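Local coordinates for protein malate dehydrogenase (Picrophilus torridus, PDB 4BGV) that probably catalyses the reversible NAD-dependent oxidation of malate to oxaloacetate, a step of the tricarboxylic acid cycle, at residues A[6-11]-A[81-86]; A[14-19]-A[230-235]; A[159-164]-A[208-213]; A[248-253]-A[277-282]. All coordinates share one frame; numbering follows the deposited sequence. Where two conformers were deposited one is given.

Contact 1: A[6-11]-A[81-86]; sequences SVIGAG and VTAGLA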
loop_
_atom_site.group_PDB
_atom_site.type_symbol
_atom_site.label_atom_id
_atom_site.label_comp_id
_atom_site.label_asym_id
_atom_site.label_seq_id
_atom_site.Cartn_x
_atom_site.Cartn_y
_atom_site.Cartn_z
ATOM N N SER A 6 2.145 -5.718 -21.684
ATOM C CA SER A 6 1.160 -5.421 -22.705
ATOM C C SER A 6 -0.115 -6.163 -22.351
ATOM O O SER A 6 -0.059 -7.329 -21.968
ATOM C CB SER A 6 1.647 -5.861 -24.091
ATOM O OG SER A 6 2.704 -5.027 -24.547
ATOM N N VAL A 7 -1.249 -5.478 -22.481
ATOM C CA VAL A 7 -2.567 -6.078 -22.288
ATOM C C VAL A 7 -3.351 -6.022 -23.598
ATOM O O VAL A 7 -3.671 -4.941 -24.105
ATOM C CB VAL A 7 -3.339 -5.341 -21.171
ATOM C CG1 VAL A 7 -4.738 -5.896 -21.001
ATOM C CG2 VAL A 7 -2.556 -5.411 -19.848
ATOM N N ILE A 8 -3.638 -7.195 -24.157
ATOM C CA ILE A 8 -4.386 -7.283 -25.403
ATOM C C ILE A 8 -5.869 -7.410 -25.049
ATOM O O ILE A 8 -6.285 -8.380 -24.406
ATOM C CB ILE A 8 -3.895 -8.468 -26.258
ATOM C CG1 ILE A 8 -2.402 -8.325 -26.572
ATOM C CG2 ILE A 8 -4.705 -8.578 -27.556
ATOM C CD1 ILE A 8 -1.848 -9.474 -27.432
ATOM N N GLY A 9 -6.649 -6.407 -25.436
ATOM C CA GLY A 9 -8.059 -6.321 -25.077
ATOM C C GLY A 9 -8.253 -5.183 -24.088
ATOM O O GLY A 9 -7.641 -5.173 -23.016
ATOM N N ALA A 10 -9.084 -4.213 -24.454
ATOM C CA ALA A 10 -9.329 -3.054 -23.599
ATOM C C ALA A 10 -10.776 -2.973 -23.112
ATOM O O ALA A 10 -11.247 -1.907 -22.733
ATOM C CB ALA A 10 -8.922 -1.764 -24.319
ATOM N N GLY A 11 -11.470 -4.109 -23.107
ATOM C CA GLY A 11 -12.799 -4.190 -22.526
ATOM C C GLY A 11 -12.692 -4.209 -21.009
ATOM O O GLY A 11 -11.642 -3.892 -20.454
ATOM N N VAL A 81 -3.382 -11.805 -22.479
ATOM C CA VAL A 81 -4.334 -11.947 -23.575
ATOM C C VAL A 81 -5.775 -12.003 -23.060
ATOM O O VAL A 81 -6.190 -13.001 -22.464
ATOM C CB VAL A 81 -4.010 -13.199 -24.427
ATOM C CG1 VAL A 81 -4.993 -13.340 -25.606
ATOM C CG2 VAL A 81 -2.573 -13.128 -24.942
ATOM N N THR A 82 -6.541 -10.936 -23.292
ATOM C CA THR A 82 -7.939 -10.899 -22.863
ATOM C C THR A 82 -8.855 -10.668 -24.053
ATOM O O THR A 82 -10.015 -10.328 -23.884
ATOM C CB THR A 82 -8.223 -9.767 -21.853
ATOM O OG1 THR A 82 -8.266 -8.505 -22.536
ATOM C CG2 THR A 82 -7.156 -9.710 -20.786
ATOM N N ALA A 83 -8.323 -10.851 -25.251
ATOM C CA ALA A 83 -9.097 -10.662 -26.463
ATOM C C ALA A 83 -10.002 -11.879 -26.624
ATOM O O ALA A 83 -9.699 -12.951 -26.122
ATOM C CB ALA A 83 -8.168 -10.515 -27.659
ATOM N N GLY A 84 -11.117 -11.720 -27.310
ATOM C CA GLY A 84 -12.019 -12.840 -27.469
ATOM C C GLY A 84 -13.444 -12.448 -27.169
ATOM O O GLY A 84 -13.701 -11.377 -26.620
ATOM N N LEU A 85 -14.370 -13.334 -27.511
ATOM C CA LEU A 85 -15.782 -12.993 -27.515
ATOM C C LEU A 85 -16.574 -13.816 -26.505
ATOM O O LEU A 85 -16.051 -14.755 -25.898
ATOM C CB LEU A 85 -16.340 -13.202 -28.928
ATOM C CG LEU A 85 -17.609 -12.460 -29.346
ATOM C CD1 LEU A 85 -17.576 -11.032 -28.827
ATOM C CD2 LEU A 85 -17.763 -12.477 -30.863
ATOM N N ALA A 86 -17.845 -13.453 -26.332
ATOM C CA ALA A 86 -18.811 -14.246 -25.571
ATOM C C ALA A 86 -20.199 -14.044 -26.178
ATOM O O ALA A 86 -20.925 -13.120 -25.802
ATOM C CB ALA A 86 -18.802 -13.846 -24.107
HETATM O O HOH W 1 -10.699 -7.053 -22.280
#
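The flat carbonyl group of Ile-8 meets Thr-82 twice. The backbone N of Thr-82 donates to Ile-8 O at 2.8 Å. The hydroxyl of the same residue also donates to this oxygen, OG1 sitting 2.7 Å from Ile-8 O, arriving at a bend to the C=O direction and tilted 26° from the carbonyl plane. This second bond relies on a Thr-82 torsion that sets OG1 between its own backbone N and carbonyl carbon (chi1 75°). OG1 in turn accepts from a water, 2.8 Å between Thr-82 OG1 and the water oxygen, and that water takes a weak bond from Gly-11 N. Beyond the hydroxyl comes Gly-9, whose CA is 3.4 Å from Thr-82 OG1; a beta carbon there would run into the oxygen. The apolar part is slight: Ile-8 CG2 meets Ala-83 CB at 4.0 Å, next to the parallel bridge of Ile-8 with Val-81. Gly-9 and Gly-11 belong to the GxGxxG turn of a Rossmann fold, which by analogy with relatives binds NAD. Strand 4-8 runs in the middle of the parallel sheet between 28-33 and 78-81, helix 93-114 covers the Ile-8 and Val-81 face through Val-107, and Ala-10 packs against helix 38-47.

Contact 2: A[14-19]-A[230-235]; sequences GATVAQ and AFYAPG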
loop_
_atom_site.group_PDB
_atom_site.type_symbol
_atom_site.label_atom_id
_atom_site.label_comp_id
_atom_site.label_asym_id
_atom_site.label_seq_id
_atom_site.Cartn_x
_atom_site.Cartn_y
_atom_site.Cartn_z
ATOM N N GLY A 14 -9.643 -6.440 -19.559
ATOM C CA GLY A 14 -8.314 -5.941 -19.890
ATOM C C GLY A 14 -8.022 -4.604 -19.232
ATOM O O GLY A 14 -6.929 -4.383 -18.678
ATOM N N ALA A 15 -9.003 -3.710 -19.242
ATOM C CA ALA A 15 -8.761 -2.398 -18.639
ATOM C C ALA A 15 -8.653 -2.485 -17.107
ATOM O O ALA A 15 -7.872 -1.759 -16.498
ATOM C CB ALA A 15 -9.811 -1.388 -19.072
ATOM N N THR A 16 -9.403 -3.397 -16.496
ATOM C CA THR A 16 -9.297 -3.600 -15.051
ATOM C C THR A 16 -7.902 -4.116 -14.721
ATOM O O THR A 16 -7.285 -3.683 -13.751
ATOM C CB THR A 16 -10.366 -4.590 -14.551
ATOM O OG1 THR A 16 -11.653 -4.036 -14.834
ATOM C CG2 THR A 16 -10.270 -4.822 -13.031
ATOM N N VAL A 17 -7.409 -5.045 -15.539
ATOM C CA VAL A 17 -6.056 -5.542 -15.359
ATOM C C VAL A 17 -5.082 -4.367 -15.409
ATOM O O VAL A 17 -4.212 -4.249 -14.551
ATOM C CB VAL A 17 -5.677 -6.581 -16.426
ATOM C CG1 VAL A 17 -4.177 -6.889 -16.370
ATOM C CG2 VAL A 17 -6.480 -7.868 -16.219
ATOM N N ALA A 18 -5.235 -3.510 -16.413
ATOM C CA ALA A 18 -4.333 -2.367 -16.576
ATOM C C ALA A 18 -4.388 -1.440 -15.358
ATOM O O ALA A 18 -3.347 -1.018 -14.827
ATOM C CB ALA A 18 -4.656 -1.601 -17.865
ATOM N N GLN A 19 -5.599 -1.134 -14.894
ATOM C CA GLN A 19 -5.733 -0.244 -13.735
ATOM C C GLN A 19 -5.156 -0.910 -12.485
ATOM O O GLN A 19 -4.557 -0.246 -11.633
ATOM C CB GLN A 19 -7.192 0.154 -13.509
ATOM C CG GLN A 19 -7.426 1.017 -12.251
ATOM C CD GLN A 19 -6.797 2.418 -12.353
ATOM O OE1 GLN A 19 -7.466 3.386 -12.739
ATOM N NE2 GLN A 19 -5.525 2.531 -11.982
ATOM N N ALA A 230 -17.996 -11.035 -15.116
ATOM C CA ALA A 230 -17.160 -10.513 -14.025
ATOM C C ALA A 230 -15.885 -9.860 -14.556
ATOM O O ALA A 230 -15.331 -10.300 -15.572
ATOM C CB ALA A 230 -16.803 -11.641 -13.055
ATOM N N PHE A 231 -15.410 -8.826 -13.862
ATOM C CA PHE A 231 -14.149 -8.199 -14.226
ATOM C C PHE A 231 -13.281 -7.738 -13.048
ATOM O O PHE A 231 -12.065 -7.757 -13.151
ATOM C CB PHE A 231 -14.330 -7.066 -15.258
ATOM C CG PHE A 231 -15.280 -5.991 -14.834
ATOM C CD1 PHE A 231 -16.659 -6.167 -14.975
ATOM C CD2 PHE A 231 -14.800 -4.782 -14.328
ATOM C CE1 PHE A 231 -17.545 -5.151 -14.606
ATOM C CE2 PHE A 231 -15.681 -3.765 -13.957
ATOM C CZ PHE A 231 -17.053 -3.947 -14.090
ATOM N N TYR A 232 -13.892 -7.335 -11.940
ATOM C CA TYR A 232 -13.093 -6.899 -10.794
ATOM C C TYR A 232 -12.279 -8.026 -10.169
ATOM O O TYR A 232 -11.056 -7.904 -10.010
ATOM C CB TYR A 232 -13.958 -6.227 -9.720
ATOM C CG TYR A 232 -14.445 -4.854 -10.126
ATOM C CD1 TYR A 232 -13.528 -3.815 -10.355
ATOM C CD2 TYR A 232 -15.805 -4.592 -10.291
ATOM C CE1 TYR A 232 -13.957 -2.550 -10.723
ATOM C CE2 TYR A 232 -16.251 -3.313 -10.659
ATOM C CZ TYR A 232 -15.321 -2.308 -10.876
ATOM O OH TYR A 232 -15.735 -1.051 -11.262
ATOM N N ALA A 233 -12.947 -9.106 -9.780
ATOM C CA ALA A 233 -12.222 -10.237 -9.194
ATOM C C ALA A 233 -11.267 -10.908 -10.204
ATOM O O ALA A 233 -10.112 -11.188 -9.863
ATOM C CB ALA A 233 -13.179 -11.249 -8.551
ATOM N N PRO A 234 -11.729 -11.136 -11.457
ATOM C CA PRO A 234 -10.764 -11.592 -12.464
ATOM C C PRO A 234 -9.570 -10.640 -12.597
ATOM O O PRO A 234 -8.444 -11.111 -12.659
ATOM C CB PRO A 234 -11.587 -11.581 -13.753
ATOM C CG PRO A 234 -12.995 -11.887 -13.283
ATOM C CD PRO A 234 -13.108 -11.120 -11.994
ATOM N N GLY A 235 -9.800 -9.333 -12.593
ATOM C CA GLY A 235 -8.700 -8.388 -12.756
ATOM C C GLY A 235 -7.562 -8.558 -11.751
ATOM O O GLY A 235 -6.387 -8.606 -12.123
#
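The torsions of Thr-16 and Phe-231 bring the two groups together. Thr-16 holds CG2 anti to its backbone N and OG1 beside that N (chi1 -61°), which sets the methyl against Phe-231 O and Gly-235 CA, while Phe-231 carries its ring between its own N and carbonyl carbon (chi1 56°). The two side chains cross at about a right angle. Thr-16 OG1 lies at the ring edge, near its plane, 3.3 Å from Phe-231 CD2, and its hydrogen bond goes back to Ala-12 O in its own helix. The methyl makes the more extensive packing: Thr-16 CG2 is 3.4 Å from Phe-231 O and 3.9 Å from Gly-235 CA. A beta carbon on Gly-235 would strike that methyl. Here the first helix of the Rossmann domain, 12-23, which follows the glycine-rich turn, meets the start of helix 232-246 of the C-terminal domain, so the contact joins the two domains. Val-17 adds its CG2, 4.1 Å from Gly-235 CA. An alanine in place of Thr-16 would probably open a gap beside Gly-235 and leave Ala-12 O without its hydroxyl partner. Asp-45 of the second subunit accepts hydrogen bonds from the backbone N of Phe-231, Tyr-232 and Ala-233, and Tyr-232 packs on Gln-19 of that subunit.

Contact 3: A[159-164]-A[208-213]; sequences TFLAQE and DEIVKR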
loop_
_atom_site.group_PDB
_atom_site.type_symbol
_atom_site.label_atom_id
_atom_site.label_comp_id
_atom_site.label_asym_id
_atom_site.label_seq_id
_atom_site.Cartn_x
_atom_site.Cartn_y
_atom_site.Cartn_z
ATOM N N THR A 159 -13.664 -16.264 -0.569
ATOM C CA THR A 159 -14.644 -15.249 -0.171
ATOM C C THR A 159 -15.839 -15.917 0.518
ATOM O O THR A 159 -16.261 -15.490 1.597
ATOM C CB THR A 159 -15.141 -14.449 -1.387
ATOM O OG1 THR A 159 -14.027 -13.793 -2.013
ATOM C CG2 THR A 159 -16.186 -13.414 -0.969
ATOM N N PHE A 160 -16.357 -16.984 -0.096
ATOM C CA PHE A 160 -17.543 -17.676 0.407
ATOM C C PHE A 160 -17.274 -18.331 1.769
ATOM O O PHE A 160 -18.112 -18.264 2.694
ATOM C CB PHE A 160 -18.030 -18.730 -0.599
ATOM C CG PHE A 160 -18.285 -18.191 -1.996
ATOM C CD1 PHE A 160 -18.714 -16.883 -2.198
ATOM C CD2 PHE A 160 -18.106 -19.011 -3.108
ATOM C CE1 PHE A 160 -18.954 -16.395 -3.493
ATOM C CE2 PHE A 160 -18.336 -18.534 -4.404
ATOM C CZ PHE A 160 -18.762 -17.221 -4.596
ATOM N N LEU A 161 -16.119 -18.978 1.888
ATOM C CA LEU A 161 -15.724 -19.606 3.149
ATOM C C LEU A 161 -15.562 -18.566 4.262
ATOM O O LEU A 161 -16.025 -18.765 5.393
ATOM C CB LEU A 161 -14.409 -20.364 2.970
ATOM C CG LEU A 161 -14.439 -21.665 2.169
ATOM C CD1 LEU A 161 -13.017 -22.151 1.905
ATOM C CD2 LEU A 161 -15.222 -22.725 2.939
ATOM N N ALA A 162 -14.891 -17.464 3.941
ATOM C CA ALA A 162 -14.615 -16.442 4.941
ATOM C C ALA A 162 -15.910 -15.818 5.444
ATOM O O ALA A 162 -16.071 -15.574 6.635
ATOM C CB ALA A 162 -13.688 -15.371 4.361
ATOM N N GLN A 163 -16.858 -15.588 4.545
ATOM C CA GLN A 163 -18.116 -15.023 4.994
ATOM C C GLN A 163 -18.924 -16.032 5.799
ATOM O O GLN A 163 -19.596 -15.661 6.751
ATOM C CB GLN A 163 -18.907 -14.415 3.830
ATOM C CG GLN A 163 -18.147 -13.216 3.209
ATOM C CD GLN A 163 -19.048 -12.055 2.780
ATOM O OE1 GLN A 163 -18.905 -10.917 3.264
ATOM N NE2 GLN A 163 -19.954 -12.327 1.847
ATOM N N GLU A 164 -18.834 -17.309 5.437
ATOM C CA GLU A 164 -19.586 -18.328 6.158
ATOM C C GLU A 164 -19.053 -18.514 7.582
ATOM O O GLU A 164 -19.824 -18.732 8.511
ATOM C CB GLU A 164 -19.554 -19.655 5.412
ATOM C CG GLU A 164 -20.514 -20.692 5.970
ATOM C CD GLU A 164 -21.957 -20.359 5.651
ATOM O OE1 GLU A 164 -22.214 -19.737 4.598
ATOM O OE2 GLU A 164 -22.830 -20.702 6.462
ATOM N N ASP A 208 -20.337 -28.438 0.540
ATOM C CA ASP A 208 -20.800 -28.775 -0.801
ATOM C C ASP A 208 -21.510 -27.589 -1.462
ATOM O O ASP A 208 -21.362 -27.365 -2.664
ATOM C CB ASP A 208 -21.705 -30.011 -0.781
ATOM C CG ASP A 208 -20.938 -31.279 -0.455
ATOM O OD1 ASP A 208 -19.690 -31.243 -0.500
ATOM O OD2 ASP A 208 -21.576 -32.309 -0.168
ATOM N N GLU A 209 -22.283 -26.838 -0.682
ATOM C CA GLU A 209 -22.973 -25.654 -1.194
ATOM C C GLU A 209 -21.980 -24.621 -1.704
ATOM O O GLU A 209 -22.173 -24.008 -2.756
ATOM C CB GLU A 209 -23.836 -25.019 -0.098
ATOM C CG GLU A 209 -25.017 -25.859 0.347
ATOM C CD GLU A 209 -25.808 -25.201 1.472
ATOM O OE1 GLU A 209 -25.405 -24.112 1.930
ATOM O OE2 GLU A 209 -26.836 -25.766 1.899
ATOM N N ILE A 210 -20.915 -24.432 -0.940
ATOM C CA ILE A 210 -19.901 -23.442 -1.267
ATOM C C ILE A 210 -19.071 -23.884 -2.481
ATOM O O ILE A 210 -18.720 -23.066 -3.335
ATOM C CB ILE A 210 -19.034 -23.144 -0.037
ATOM C CG1 ILE A 210 -19.871 -22.372 0.994
ATOM C CG2 ILE A 210 -17.769 -22.357 -0.429
ATOM C CD1 ILE A 210 -19.149 -22.070 2.304
ATOM N N VAL A 211 -18.796 -25.184 -2.565
ATOM C CA VAL A 211 -18.123 -25.743 -3.725
ATOM C C VAL A 211 -18.935 -25.515 -5.006
ATOM O O VAL A 211 -18.402 -25.087 -6.027
ATOM C CB VAL A 211 -17.810 -27.222 -3.506
ATOM C CG1 VAL A 211 -17.410 -27.893 -4.810
ATOM C CG2 VAL A 211 -16.700 -27.354 -2.439
ATOM N N LYS A 212 -20.238 -25.778 -4.944
ATOM C CA LYS A 212 -21.090 -25.580 -6.106
ATOM C C LYS A 212 -21.170 -24.101 -6.517
ATOM O O LYS A 212 -21.098 -23.779 -7.706
ATOM C CB LYS A 212 -22.481 -26.175 -5.858
ATOM C CG LYS A 212 -23.382 -26.188 -7.078
ATOM C CD LYS A 212 -24.678 -26.945 -6.811
ATOM C CE LYS A 212 -24.487 -28.445 -6.951
ATOM N NZ LYS A 212 -25.801 -29.146 -7.060
ATOM N N ARG A 213 -21.314 -23.199 -5.542
ATOM C CA ARG A 213 -21.311 -21.763 -5.857
ATOM C C ARG A 213 -20.023 -21.359 -6.531
ATOM O O ARG A 213 -20.032 -20.515 -7.424
ATOM C CB ARG A 213 -21.523 -20.903 -4.610
ATOM C CG ARG A 213 -21.751 -19.417 -4.896
ATOM C CD ARG A 213 -21.976 -18.645 -3.604
ATOM N NE ARG A 213 -22.162 -17.217 -3.856
ATOM C CZ ARG A 213 -22.235 -16.295 -2.902
ATOM N NH1 ARG A 213 -22.125 -16.645 -1.612
ATOM N NH2 ARG A 213 -22.400 -15.019 -3.237
#
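Two helices of the C-terminal domain, 150-165 and 204-215, pass each other here in roughly antiparallel sense, their local axes 10.1 Å apart at 146°. Phe-160 and Ile-210 make up most of the contact, and Arg-213 closes it at the border. The Arg-213 chain leaves with CG anti to the backbone N (chi1 -171°) and stays extended to NE, which draws it over one face of the Phe-160 ring. Its CD stands 3.6 Å from the ring centroid of Phe-160, a CH-pi contact, and the guanidinium lies flat further along, centres 4.0 Å apart and planes at 11°. Arg-213 NH2 is also bridged to Glu-220. Nearer the backbone, Ile-210 CG2 presses on Phe-160 CB at 3.6 Å, while Ile-210 CD1 reaches Leu-161 CD2 at 4.0 Å and also touches the CB of Glu-164. An alanine at Phe-160 would probably leave the guanidinium without the face it rests on, freer to swing about its bridge to Glu-220. Glu-48 and Leu-44 of the second subunit pack on Phe-160 and Arg-213, respectively. A guanidinium laid nearly parallel on an aromatic ring is the stacked form of the cation-pi interaction, set here between two helices.

Contact 4: A[248-253]-A[277-282]; sequences DRKRVI and PIKIGK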
loop_
_atom_site.group_PDB
_atom_site.type_symbol
_atom_site.label_atom_id
_atom_site.label_comp_id
_atom_site.label_asym_id
_atom_site.label_seq_id
_atom_site.Cartn_x
_atom_site.Cartn_y
_atom_site.Cartn_z
ATOM N N ASP A 248 9.202 -11.734 -10.015
ATOM C CA ASP A 248 9.812 -13.028 -9.662
ATOM C C ASP A 248 9.446 -13.463 -8.223
ATOM O O ASP A 248 10.311 -13.855 -7.436
ATOM C CB ASP A 248 11.325 -12.920 -9.847
ATOM C CG ASP A 248 12.026 -14.265 -9.838
ATOM O OD1 ASP A 248 11.435 -15.269 -10.293
ATOM O OD2 ASP A 248 13.193 -14.304 -9.390
ATOM N N ARG A 249 8.157 -13.381 -7.893
ATOM C CA ARG A 249 7.695 -13.592 -6.523
ATOM C C ARG A 249 7.703 -15.068 -6.086
ATOM O O ARG A 249 7.711 -15.372 -4.883
ATOM C CB ARG A 249 6.281 -13.022 -6.335
ATOM C CG ARG A 249 6.178 -11.488 -6.378
ATOM C CD ARG A 249 4.829 -11.004 -5.845
ATOM N NE ARG A 249 4.624 -11.361 -4.441
ATOM C CZ ARG A 249 3.499 -11.129 -3.760
ATOM N NH1 ARG A 249 2.465 -10.531 -4.352
ATOM N NH2 ARG A 249 3.401 -11.496 -2.480
ATOM N N LYS A 250 7.684 -15.969 -7.061
ATOM C CA LYS A 250 7.515 -17.405 -6.805
ATOM C C LYS A 250 6.209 -17.718 -6.061
ATOM O O LYS A 250 6.188 -18.559 -5.145
ATOM C CB LYS A 250 8.705 -18.016 -6.036
ATOM C CG LYS A 250 10.100 -17.497 -6.416
ATOM C CD LYS A 250 10.541 -17.902 -7.815
ATOM C CE LYS A 250 12.042 -17.615 -8.000
ATOM N NZ LYS A 250 12.476 -17.601 -9.440
ATOM N N ARG A 251 5.127 -17.044 -6.435
ATOM C CA ARG A 251 3.805 -17.417 -5.935
ATOM C C ARG A 251 3.529 -18.858 -6.341
ATOM O O ARG A 251 3.975 -19.310 -7.408
ATOM C CB ARG A 251 2.706 -16.536 -6.556
ATOM C CG ARG A 251 2.785 -15.036 -6.226
ATOM C CD ARG A 251 2.618 -14.746 -4.728
ATOM N NE ARG A 251 1.506 -15.477 -4.128
ATOM C CZ ARG A 251 0.253 -15.035 -4.075
ATOM N NH1 ARG A 251 -0.070 -13.860 -4.610
ATOM N NH2 ARG A 251 -0.685 -15.788 -3.503
ATOM N N VAL A 252 2.757 -19.554 -5.518
ATOM C CA VAL A 252 2.292 -20.895 -5.842
ATOM C C VAL A 252 0.777 -20.844 -5.945
ATOM O O VAL A 252 0.064 -20.764 -4.937
ATOM C CB VAL A 252 2.737 -21.940 -4.793
ATOM C CG1 VAL A 252 2.154 -23.321 -5.128
ATOM C CG2 VAL A 252 4.261 -22.002 -4.738
ATOM N N ILE A 253 0.308 -20.865 -7.182
ATOM C CA ILE A 253 -1.106 -20.691 -7.521
ATOM C C ILE A 253 -1.455 -21.681 -8.640
ATOM O O ILE A 253 -0.653 -21.890 -9.564
ATOM C CB ILE A 253 -1.371 -19.252 -8.038
ATOM C CG1 ILE A 253 -0.981 -18.204 -6.987
ATOM C CG2 ILE A 253 -2.843 -19.055 -8.450
ATOM C CD1 ILE A 253 -0.969 -16.772 -7.562
ATOM N N PRO A 277 -1.124 -26.878 -9.696
ATOM C CA PRO A 277 -0.378 -25.909 -8.879
ATOM C C PRO A 277 1.005 -25.639 -9.445
ATOM O O PRO A 277 1.772 -26.582 -9.688
ATOM C CB PRO A 277 -0.233 -26.610 -7.515
ATOM C CG PRO A 277 -1.042 -27.838 -7.576
ATOM C CD PRO A 277 -1.288 -28.174 -9.014
ATOM N N ILE A 278 1.331 -24.366 -9.664
ATOM C CA ILE A 278 2.636 -24.028 -10.216
ATOM C C ILE A 278 3.340 -22.940 -9.398
ATOM O O ILE A 278 2.683 -22.126 -8.749
ATOM C CB ILE A 278 2.540 -23.568 -11.693
ATOM C CG1 ILE A 278 1.635 -22.337 -11.834
ATOM C CG2 ILE A 278 2.092 -24.728 -12.605
ATOM C CD1 ILE A 278 1.770 -21.653 -13.189
ATOM N N LYS A 279 4.676 -22.955 -9.415
ATOM C CA LYS A 279 5.466 -21.835 -8.904
ATOM C C LYS A 279 5.693 -20.867 -10.069
ATOM O O LYS A 279 6.211 -21.262 -11.109
ATOM C CB LYS A 279 6.823 -22.313 -8.357
ATOM C CG LYS A 279 7.643 -21.177 -7.721
ATOM C CD LYS A 279 9.116 -21.551 -7.478
ATOM C CE LYS A 279 9.247 -22.802 -6.642
ATOM N NZ LYS A 279 10.660 -23.024 -6.170
ATOM N N ILE A 280 5.285 -19.611 -9.899
ATOM C CA ILE A 280 5.344 -18.617 -10.970
ATOM C C ILE A 280 6.504 -17.659 -10.741
ATOM O O ILE A 280 6.540 -16.952 -9.737
ATOM C CB ILE A 280 4.051 -17.792 -11.026
ATOM C CG1 ILE A 280 2.834 -18.711 -11.136
ATOM C CG2 ILE A 280 4.095 -16.804 -12.216
ATOM C CD1 ILE A 280 1.517 -17.974 -11.040
ATOM N N GLY A 281 7.454 -17.641 -11.663
ATOM C CA GLY A 281 8.614 -16.778 -11.509
ATOM C C GLY A 281 8.974 -16.053 -12.784
ATOM O O GLY A 281 8.198 -16.069 -13.753
ATOM N N LYS A 282 10.169 -15.447 -12.807
ATOM C CA LYS A 282 10.597 -14.655 -13.961
ATOM C C LYS A 282 10.699 -15.474 -15.246
ATOM O O LYS A 282 10.673 -14.914 -16.340
ATOM C CB LYS A 282 11.923 -13.931 -13.685
ATOM C CG LYS A 282 13.045 -14.836 -13.193
ATOM C CD LYS A 282 14.327 -14.031 -12.960
ATOM C CE LYS A 282 15.349 -14.818 -12.151
ATOM N NZ LYS A 282 15.693 -16.122 -12.786
#
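An antiparallel sheet of the C-terminal domain has 251-259 as an outer strand within this chain, and here that strand pairs with 272-281 just after helix 232-246 has ended in a Schellman motif at Asp-248. Ile-280 N donates to Arg-251 O at 2.8 Å. Further along, Ile-253 and Ile-278 bond both ways, Ile-253 N to Ile-278 O at 3.1 Å and Ile-278 N to Ile-253 O at 3.2 Å. Between these bonds sits the non-hydrogen-bonded pair Val-252 and Lys-279, where Val-252 CA also offers a CA-H...O contact to Ile-278 O. Ile-253, Ile-278 and Ile-280 share one face of the sheet. Across on the other, the aliphatic chain of Lys-279 lies against Lys-250, with CG 3.7 Å from Lys-250 CB, and its NZ bonds to Asn-166 O of the third subunit. Asp-171 of that subunit accepts from Val-252 N and forms a salt bridge with Arg-251. At the turn, Asp-248 turns its CG anti to the backbone N (chi1 -166°), and OD1 takes Lys-282 N at 2.8 Å from above the carboxylate plane. Lys-250 NZ reaches the syn side of Asp-248 OD1 at 2.7 Å as a salt bridge and also pairs with Glu-286. Gripped by two donors, Lys-282 N and the charged Lys-250 NZ, the Asp-248 carboxylate would probably be stabilised in its ionised form.

Contacts 1 and 2 are neighbours, centres about 11 Å apart and touching, because strand 4-8 leads through a short turn into helix 12-23; their segments alternate along the chain. Contact 1 stays within the NAD-binding domain, whereas contact 2 spans to the C-terminal domain, where contacts 3 and 4 both lie. Contact 3 falls between the two segments of contact 2 in sequence and sits about 22 Å from it, centre to centre; contact 4 follows both, with helix 232-246 leading into strand 251-259. Contacts 1 and 3 are about 29 Å apart by their centres. Contacts 2 and 3 both meet the second subunit and contact 4 the third and fourth, so these elements also border the tetramer interfaces.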